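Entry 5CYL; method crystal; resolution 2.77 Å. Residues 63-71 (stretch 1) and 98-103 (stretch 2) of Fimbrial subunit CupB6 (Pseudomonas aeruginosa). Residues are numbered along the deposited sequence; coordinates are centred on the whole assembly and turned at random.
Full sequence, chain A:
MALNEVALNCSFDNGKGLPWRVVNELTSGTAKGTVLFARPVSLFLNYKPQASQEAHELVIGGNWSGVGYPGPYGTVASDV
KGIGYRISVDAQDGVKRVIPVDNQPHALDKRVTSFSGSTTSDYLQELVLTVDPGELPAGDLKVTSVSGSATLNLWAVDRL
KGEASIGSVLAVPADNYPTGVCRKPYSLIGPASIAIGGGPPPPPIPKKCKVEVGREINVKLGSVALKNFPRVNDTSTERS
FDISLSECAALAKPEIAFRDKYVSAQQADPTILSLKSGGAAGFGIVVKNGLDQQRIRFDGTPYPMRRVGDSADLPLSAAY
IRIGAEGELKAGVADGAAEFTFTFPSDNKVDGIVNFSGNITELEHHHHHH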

# COMPACT_ATOMS: atom_id res chain seq x y z
N ASN A 63 -23.91 -15.41 -4.47
CA ASN A 63 -23.09 -15.46 -5.67
C ASN A 63 -22.67 -14.05 -6.06
O ASN A 63 -23.30 -13.08 -5.66
CB ASN A 63 -23.84 -16.11 -6.81
CG ASN A 63 -24.92 -15.22 -7.37
OD1 ASN A 63 -25.53 -14.43 -6.66
ND2 ASN A 63 -25.16 -15.35 -8.65
N TRP A 64 -21.62 -13.95 -6.85
CA TRP A 64 -21.13 -12.67 -7.36
C TRP A 64 -21.62 -12.60 -8.78
O TRP A 64 -21.40 -13.52 -9.59
CB TRP A 64 -19.60 -12.59 -7.36
CG TRP A 64 -18.98 -12.24 -6.07
CD1 TRP A 64 -18.47 -13.10 -5.15
CD2 TRP A 64 -18.76 -10.93 -5.53
NE1 TRP A 64 -17.97 -12.41 -4.05
CE2 TRP A 64 -18.12 -11.07 -4.28
CE3 TRP A 64 -19.03 -9.65 -5.98
CZ2 TRP A 64 -17.79 -9.99 -3.47
CZ3 TRP A 64 -18.67 -8.56 -5.17
CH2 TRP A 64 -18.07 -8.75 -3.94
N SER A 65 -22.28 -11.50 -9.13
CA SER A 65 -22.66 -11.29 -10.54
C SER A 65 -22.02 -10.01 -11.06
O SER A 65 -21.46 -9.20 -10.30
CB SER A 65 -24.18 -11.22 -10.70
OG SER A 65 -24.71 -10.33 -9.75
N GLY A 66 -22.08 -9.83 -12.37
CA GLY A 66 -21.52 -8.62 -12.99
C GLY A 66 -20.09 -8.79 -13.42
O GLY A 66 -19.46 -7.86 -13.92
N VAL A 67 -19.59 -10.00 -13.22
CA VAL A 67 -18.32 -10.46 -13.77
C VAL A 67 -18.48 -11.96 -14.07
O VAL A 67 -19.04 -12.69 -13.27
CB VAL A 67 -17.14 -10.23 -12.81
CG1 VAL A 67 -15.88 -10.88 -13.35
CG2 VAL A 67 -16.93 -8.74 -12.57
N GLY A 68 -18.05 -12.39 -15.24
CA GLY A 68 -18.21 -13.77 -15.67
C GLY A 68 -17.40 -14.79 -14.88
O GLY A 68 -17.88 -15.87 -14.65
N TYR A 69 -16.19 -14.45 -14.45
CA TYR A 69 -15.28 -15.46 -13.88
C TYR A 69 -14.48 -14.95 -12.71
O TYR A 69 -14.23 -13.75 -12.64
CB TYR A 69 -14.31 -15.87 -14.93
CG TYR A 69 -14.91 -16.73 -15.99
CD1 TYR A 69 -14.96 -18.14 -15.84
CD2 TYR A 69 -15.41 -16.19 -17.16
CE1 TYR A 69 -15.50 -18.99 -16.84
CE2 TYR A 69 -15.94 -17.02 -18.17
CZ TYR A 69 -15.98 -18.41 -18.01
OH TYR A 69 -16.51 -19.22 -19.02
N PRO A 70 -14.03 -15.84 -11.79
CA PRO A 70 -13.31 -15.26 -10.68
C PRO A 70 -11.85 -14.92 -10.97
O PRO A 70 -11.28 -15.36 -11.94
CB PRO A 70 -13.38 -16.33 -9.61
CG PRO A 70 -13.37 -17.58 -10.39
CD PRO A 70 -14.21 -17.28 -11.59
N GLY A 71 -11.28 -14.10 -10.09
CA GLY A 71 -9.93 -13.58 -10.23
C GLY A 71 -8.94 -14.52 -9.57
O GLY A 71 -9.36 -15.59 -9.08
N VAL A 98 -16.72 -20.21 0.30
CA VAL A 98 -16.53 -18.93 -0.35
C VAL A 98 -17.70 -18.68 -1.30
O VAL A 98 -18.13 -19.59 -2.01
CB VAL A 98 -15.22 -18.89 -1.13
CG1 VAL A 98 -15.29 -19.73 -2.41
CG2 VAL A 98 -14.86 -17.46 -1.50
N ILE A 99 -18.26 -17.48 -1.28
CA ILE A 99 -19.33 -17.14 -2.20
C ILE A 99 -18.69 -17.19 -3.57
O ILE A 99 -17.65 -16.61 -3.77
CB ILE A 99 -19.91 -15.77 -1.89
CG1 ILE A 99 -20.48 -15.77 -0.45
CG2 ILE A 99 -20.95 -15.38 -2.94
CD1 ILE A 99 -20.70 -14.40 0.12
N PRO A 100 -19.29 -17.92 -4.51
CA PRO A 100 -18.63 -18.05 -5.80
C PRO A 100 -19.00 -16.98 -6.79
O PRO A 100 -20.00 -16.29 -6.62
CB PRO A 100 -19.15 -19.39 -6.33
CG PRO A 100 -20.51 -19.52 -5.74
CD PRO A 100 -20.47 -18.79 -4.41
N VAL A 101 -18.22 -16.86 -7.85
CA VAL A 101 -18.62 -16.04 -8.98
C VAL A 101 -19.29 -16.99 -9.97
O VAL A 101 -18.63 -17.78 -10.61
CB VAL A 101 -17.42 -15.35 -9.63
CG1 VAL A 101 -17.89 -14.55 -10.82
CG2 VAL A 101 -16.70 -14.45 -8.63
N ASP A 102 -20.61 -16.93 -10.05
CA ASP A 102 -21.39 -17.78 -10.96
C ASP A 102 -22.68 -17.06 -11.34
O ASP A 102 -23.03 -16.05 -10.71
CB ASP A 102 -21.65 -19.14 -10.29
CG ASP A 102 -22.15 -20.18 -11.26
OD1 ASP A 102 -21.91 -20.08 -12.48
OD2 ASP A 102 -22.83 -21.12 -10.82
N ASN A 103 -23.36 -17.50 -12.38
CA ASN A 103 -24.57 -16.79 -12.79
C ASN A 103 -25.71 -17.06 -11.83
O ASN A 103 -26.65 -16.29 -11.76
CB ASN A 103 -24.96 -17.14 -14.22
CG ASN A 103 -24.81 -18.62 -14.52
OD1 ASN A 103 -23.80 -19.22 -14.17
ND2 ASN A 103 -25.83 -19.22 -15.13
O HOH W 1 -16.04 -14.02 -2.46

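Two hydrogen bonds to backbone carbonyls and a small apolar cluster centred on Val-101 join the end of a strand, and the loop after it, to an irregular segment distant in sequence. Stretch 1 is strand from Asn-63 to Ser-65, then a loop that swings out at Gly-66 and comes back to Val-101; across the two stretches, the CA of Asn-63 is nearest that of Pro-100, and the CA of Trp-64 nearest that of Val-101. The clearest backbone link runs from Trp-64 N to Pro-100 O, 2.9 Å, with an angle of 150° at the hydrogen. Proline has no amide hydrogen to give, but its carbonyl remains a good acceptor, and Pro-100 O also lies 3.3 Å from Asn-63 CA in a CA-H...O contact.

Asn-63 adds a side-chain bond: its ND2 donates to Asp-102 O at 3.0 Å. An amide suits this place because it carries donor and acceptor together, and OD1 is satisfied elsewhere in the structure. Not every close polar pair is favourable, since Trp-64 O and Asp-102 O, both acceptors, stand 3.2 Å apart without a bond.

Trp-64 points its CA-to-CB bond toward stretch 2 and combines apolar and polar contacts. Its CB meets Val-101 CG2 at 3.7 Å, and its CD1 lies 4.0 Å from Ile-99 CG2. The indole NE1 donates to a water at 3.0 Å from its oxygen, and that water in turn makes a weak bond to Ile-99 O at 3.3 Å, so the buried ring keeps its polar group paired.

Val-101 gives up the most surface of any residue here. Its compact, branched side chain fits between strand and loop: CG2 also packs against Pro-70 CB at 3.9 Å, while CG1 approaches Val-67 O at 3.3 Å. In the intervening loop, Gly-66 adopts a positive phi at which a CB would jam against the preceding carbonyl oxygen, a conformation suited to glycine.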